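Pumilio homology domain family member 4 (Saccharomyces cerevisiae, PDB 3BWT) binds single-stranded mRNA through its Pumilio homology domain, the part modelled here, and takes part in regulating gene expression. Local coordinates at residues Thr200-Asn206 with His242-Val248; Ile263-Asn268 with Leu302-Leu306. The contacts are given in a common frame with arbitrary orientation. Residues are numbered along the deposited sequence.

In the fold
Both contacts join neighbouring Pumilio repeats in this all-helical array. Interaction 1 (200-206 with 242-248) pairs repeats 6 and 7 where a loop turns into helix 205-219 or helix 245-253. These are the second helices of their repeats, which in Pumilio domains line the concave RNA-binding face; no RNA is in this model. Interaction 2 (263-268 with 302-306) joins the third helices of repeats 7 and 8, away from that face. Helix 245-253 is followed directly by helix 256-279, so repeat 7 links the two. Their centres lie 22 Å apart, nearest atoms about 9 Å. The centre of interaction 1 lies 16 Å from the chain's centre, that of interaction 2 34 Å, nearer the C-terminal end.

Interaction 1 of 2, residues Thr200-Asn206 with His242-Val248; sequences TLDPFGN and HKFGSNV
F244 (chi1 m) lays its ring face against P203, whose CA stands 3.6 Å from the ring centroid in a CH-pi contact, while L201 O meets the ring edge at F244 CD2, 3.4 Å away. In a second CH-pi contact L201 (m, t) sets CD2 over the face of the H242 imidazole, 3.3 Å from the centroid. The backbones are closest at L201 and G245, CA to CA 4.8 Å; G245 CA makes a CA-H...O contact with T200 O at 3.3 Å. T200 CG2 and V248 CG2 pack at 3.9 Å.

Each loop turns into a helix: D202 (phi/psi -89/142) and H242 (-109/134) are extended, P203 (-50/-45) and K243 (-43/-44) already helical, and each start is capped by its own side chain. D202 OD1 (chi1 t) accepts from F204 N and G205 N, both at 2.7 Å; H242 ND1 (chi1 t) accepts from F244 N (3.1 Å) and G245 N (3.0 Å). N206 (chi1 p) returns ND2 to D202 O at 2.8 Å. Two equivalent capped helix starts, from repeats 6 and 7, thus pack side by side, each opening the second helix of its repeat, which in Pumilio domains lines the concave RNA-binding face.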
# COMPACT_ATOMS: atom_id res chain seq x y z
N THR A 200 -4.80 14.49 -6.85
CA THR A 200 -4.14 14.33 -8.14
C THR A 200 -2.79 15.06 -8.16
O THR A 200 -1.81 14.57 -8.72
CB THR A 200 -5.07 14.81 -9.29
OG1 THR A 200 -6.27 14.03 -9.28
CG2 THR A 200 -4.40 14.71 -10.66
N LEU A 201 -2.75 16.22 -7.52
CA LEU A 201 -1.55 17.06 -7.48
C LEU A 201 -0.63 16.66 -6.34
O LEU A 201 0.47 17.20 -6.20
CB LEU A 201 -1.96 18.52 -7.32
CG LEU A 201 -2.79 19.11 -8.46
CD1 LEU A 201 -2.87 20.63 -8.33
CD2 LEU A 201 -2.22 18.69 -9.81
N ASP A 202 -1.06 15.71 -5.53
CA ASP A 202 -0.33 15.34 -4.34
C ASP A 202 0.72 14.25 -4.60
O ASP A 202 0.46 13.32 -5.36
CB ASP A 202 -1.30 14.87 -3.26
CG ASP A 202 -0.62 14.62 -1.96
OD1 ASP A 202 -0.22 13.46 -1.72
OD2 ASP A 202 -0.45 15.59 -1.19
N PRO A 203 1.89 14.35 -3.95
CA PRO A 203 2.97 13.37 -4.05
C PRO A 203 2.46 11.95 -3.81
O PRO A 203 2.82 11.03 -4.54
CB PRO A 203 3.89 13.73 -2.89
CG PRO A 203 3.56 15.11 -2.53
CD PRO A 203 2.16 15.39 -2.94
N PHE A 204 1.63 11.79 -2.79
CA PHE A 204 1.14 10.46 -2.43
C PHE A 204 -0.31 10.20 -2.86
O PHE A 204 -0.68 9.07 -3.17
CB PHE A 204 1.37 10.20 -0.94
CG PHE A 204 2.81 10.38 -0.54
CD1 PHE A 204 3.77 9.46 -0.94
CD2 PHE A 204 3.21 11.50 0.18
CE1 PHE A 204 5.10 9.65 -0.59
CE2 PHE A 204 4.54 11.69 0.53
CZ PHE A 204 5.48 10.76 0.14
N GLY A 205 -1.13 11.25 -2.88
CA GLY A 205 -2.52 11.14 -3.27
C GLY A 205 -2.69 10.67 -4.70
O GLY A 205 -3.62 9.94 -5.02
N ASN A 206 -1.78 11.09 -5.57
CA ASN A 206 -1.90 10.73 -6.97
C ASN A 206 -1.85 9.22 -7.16
O ASN A 206 -2.40 8.69 -8.13
CB ASN A 206 -0.82 11.41 -7.81
CG ASN A 206 0.51 10.69 -7.74
OD1 ASN A 206 0.85 9.90 -8.61
ND2 ASN A 206 1.25 10.95 -6.67
N HIS A 242 2.29 18.67 -14.80
CA HIS A 242 2.41 18.68 -13.35
C HIS A 242 3.17 17.45 -12.89
O HIS A 242 2.91 16.34 -13.34
CB HIS A 242 1.02 18.71 -12.72
CG HIS A 242 1.04 19.02 -11.26
ND1 HIS A 242 1.22 18.05 -10.30
CD2 HIS A 242 0.90 20.19 -10.60
CE1 HIS A 242 1.20 18.61 -9.10
NE2 HIS A 242 1.01 19.91 -9.26
N LYS A 243 4.13 17.66 -11.99
CA LYS A 243 4.97 16.58 -11.45
C LYS A 243 4.17 15.32 -11.09
O LYS A 243 4.60 14.19 -11.38
CB LYS A 243 5.70 17.06 -10.19
CG LYS A 243 6.76 18.13 -10.39
CD LYS A 243 7.44 18.52 -9.08
CE LYS A 243 8.48 19.61 -9.31
NZ LYS A 243 9.14 20.01 -8.03
N PHE A 244 3.03 15.52 -10.44
CA PHE A 244 2.26 14.40 -9.93
C PHE A 244 0.95 14.19 -10.67
O PHE A 244 0.55 13.05 -10.89
CB PHE A 244 2.02 14.58 -8.43
CG PHE A 244 3.29 14.75 -7.66
CD1 PHE A 244 4.33 13.85 -7.82
CD2 PHE A 244 3.47 15.83 -6.82
CE1 PHE A 244 5.51 14.00 -7.15
CE2 PHE A 244 4.65 15.98 -6.13
CZ PHE A 244 5.67 15.07 -6.30
N GLY A 245 0.31 15.28 -11.07
CA GLY A 245 -0.90 15.19 -11.87
C GLY A 245 -0.69 14.38 -13.13
O GLY A 245 -1.59 13.65 -13.56
N SER A 246 0.50 14.49 -13.72
CA SER A 246 0.82 13.79 -14.96
C SER A 246 0.83 12.27 -14.79
O SER A 246 0.70 11.52 -15.76
CB SER A 246 2.17 14.27 -15.52
OG SER A 246 3.26 13.76 -14.76
N ASN A 247 1.02 11.81 -13.55
CA ASN A 247 1.00 10.38 -13.27
C ASN A 247 -0.38 9.82 -13.52
O ASN A 247 -0.54 8.73 -14.03
CB ASN A 247 1.36 10.11 -11.81
CG ASN A 247 2.80 10.41 -11.50
OD1 ASN A 247 3.16 10.55 -10.33
ND2 ASN A 247 3.64 10.52 -12.53
N VAL A 248 -1.38 10.60 -13.15
CA VAL A 248 -2.77 10.24 -13.35
C VAL A 248 -3.14 10.32 -14.83
O VAL A 248 -3.77 9.42 -15.37
CB VAL A 248 -3.71 11.13 -12.51
CG1 VAL A 248 -5.16 10.75 -12.76
CG2 VAL A 248 -3.38 10.99 -11.03

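Interaction 2 of 2, residues Ile263-Asn268 with Leu302-Leu306; sequences ILEILN and LYKRL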
# COMPACT_ATOMS: atom_id res chain seq x y z
N ILE A 263 -6.92 11.48 -25.02
CA ILE A 263 -6.12 11.84 -26.18
C ILE A 263 -6.85 12.90 -26.99
O ILE A 263 -6.24 13.84 -27.50
CB ILE A 263 -5.83 10.61 -27.06
CG1 ILE A 263 -4.93 9.62 -26.30
CG2 ILE A 263 -5.20 11.02 -28.38
CD1 ILE A 263 -4.64 8.34 -27.05
N LEU A 264 -8.16 12.76 -27.07
CA LEU A 264 -9.02 13.71 -27.76
C LEU A 264 -8.97 15.10 -27.15
O LEU A 264 -8.87 16.09 -27.87
CB LEU A 264 -10.46 13.21 -27.77
CG LEU A 264 -10.92 12.56 -29.07
CD1 LEU A 264 -12.29 11.94 -28.87
CD2 LEU A 264 -10.93 13.61 -30.17
N GLU A 265 -9.08 15.15 -25.83
CA GLU A 265 -9.02 16.42 -25.11
C GLU A 265 -7.70 17.12 -25.39
O GLU A 265 -7.66 18.31 -25.73
CB GLU A 265 -9.16 16.18 -23.61
CG GLU A 265 -9.41 17.45 -22.82
CD GLU A 265 -10.78 18.03 -23.09
OE1 GLU A 265 -11.61 17.30 -23.67
OE2 GLU A 265 -11.02 19.20 -22.73
N ILE A 266 -6.62 16.36 -25.26
CA ILE A 266 -5.28 16.87 -25.58
C ILE A 266 -5.21 17.39 -27.01
O ILE A 266 -4.64 18.45 -27.26
CB ILE A 266 -4.21 15.78 -25.31
CG1 ILE A 266 -4.08 15.54 -23.80
CG2 ILE A 266 -2.88 16.16 -25.94
CD1 ILE A 266 -3.19 14.40 -23.42
N LEU A 267 -5.82 16.67 -27.95
CA LEU A 267 -5.88 17.10 -29.35
C LEU A 267 -6.73 18.34 -29.58
O LEU A 267 -6.36 19.20 -30.38
CB LEU A 267 -6.39 15.97 -30.25
CG LEU A 267 -5.34 15.05 -30.86
CD1 LEU A 267 -6.02 13.84 -31.49
CD2 LEU A 267 -4.47 15.79 -31.88
N ASN A 268 -7.86 18.43 -28.90
CA ASN A 268 -8.83 19.49 -29.19
C ASN A 268 -8.69 20.75 -28.34
O ASN A 268 -8.55 21.85 -28.89
CB ASN A 268 -10.24 18.94 -29.10
CG ASN A 268 -10.54 17.94 -30.21
OD1 ASN A 268 -10.06 18.08 -31.34
ND2 ASN A 268 -11.32 16.92 -29.89
N LEU A 302 -6.22 9.06 -34.73
CA LEU A 302 -5.72 9.91 -33.66
C LEU A 302 -4.20 10.06 -33.75
O LEU A 302 -3.66 11.15 -33.53
CB LEU A 302 -6.15 9.37 -32.30
CG LEU A 302 -7.63 9.52 -31.92
CD1 LEU A 302 -7.96 8.81 -30.60
CD2 LEU A 302 -8.03 10.99 -31.83
N TYR A 303 -3.51 8.97 -34.07
CA TYR A 303 -2.05 8.98 -34.18
C TYR A 303 -1.56 9.93 -35.27
O TYR A 303 -0.66 10.75 -35.05
CB TYR A 303 -1.54 7.57 -34.45
CG TYR A 303 -0.05 7.50 -34.73
CD1 TYR A 303 0.88 7.59 -33.70
CD2 TYR A 303 0.42 7.35 -36.04
CE1 TYR A 303 2.25 7.53 -33.96
CE2 TYR A 303 1.78 7.28 -36.31
CZ TYR A 303 2.69 7.37 -35.26
OH TYR A 303 4.03 7.30 -35.53
N LYS A 304 -2.15 9.80 -36.45
CA LYS A 304 -1.83 10.67 -37.56
C LYS A 304 -2.18 12.10 -37.21
O LYS A 304 -1.46 13.04 -37.58
CB LYS A 304 -2.57 10.21 -38.83
CG LYS A 304 -2.08 8.86 -39.36
CD LYS A 304 -0.55 8.79 -39.33
CE LYS A 304 -0.01 7.53 -39.99
NZ LYS A 304 1.49 7.50 -39.96
N ARG A 305 -3.28 12.28 -36.48
CA ARG A 305 -3.68 13.61 -36.06
C ARG A 305 -2.65 14.23 -35.10
O ARG A 305 -2.24 15.39 -35.28
CB ARG A 305 -5.08 13.59 -35.45
CG ARG A 305 -5.54 14.97 -35.07
CD ARG A 305 -6.97 14.97 -34.55
NE ARG A 305 -7.40 16.31 -34.15
CZ ARG A 305 -8.60 16.60 -33.65
NH1 ARG A 305 -9.51 15.65 -33.50
NH2 ARG A 305 -8.89 17.85 -33.33
N LEU A 306 -2.23 13.48 -34.11
CA LEU A 306 -1.17 13.91 -33.21
C LEU A 306 0.13 14.16 -33.96
O LEU A 306 0.78 15.18 -33.78
CB LEU A 306 -0.91 12.85 -32.13
CG LEU A 306 -2.00 12.53 -31.11
CD1 LEU A 306 -1.54 11.37 -30.25
CD2 LEU A 306 -2.27 13.73 -30.25
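Here Pumilio repeats 7 and 8 pack helix against helix: in this tandem-repeat fold, equivalent helices of successive repeats lie side by side. The axes of 263-268 and 302-306 run in the same sense at 30° and approach to 10.9 Å. I263 is nearest L302 (CA to CA 7.7 Å) and, one turn on, L267 is nearest L306 (6.9 Å).

Most of the contact is apolar. L267 is covered most, 94 Å², with CD1 3.5 Å from L302 CD2 and CG 3.4 Å from L306 CD2. I263 CG2 touches both residues more loosely, at 4.2 Å from L302 CD1 and 4.1 Å from L306 CD1, while L264 CD2 adds a contact of 4.2 Å with L302 CD2. Helix 284-298 adjoins this cluster, touching I263 through I294 and L306 through L292 and S295.

R305 takes the layer on into its polar part. Its side chain is fully extended, all chi angles near 180°, so the aliphatic portion passes along L267, with CD 3.4 Å from L267 CD1, and L267 CB lies over one face of the guanidinium. That group also makes a weak hydrogen bond through NH1 to Y301. At the edge of the guanidinium is a hydrogen bond modelled shorter than normal, which should not be read as unusual strength: R305 NH2 donates to N268 OD1 at 2.3 Å, with an N-H...O angle of 121°.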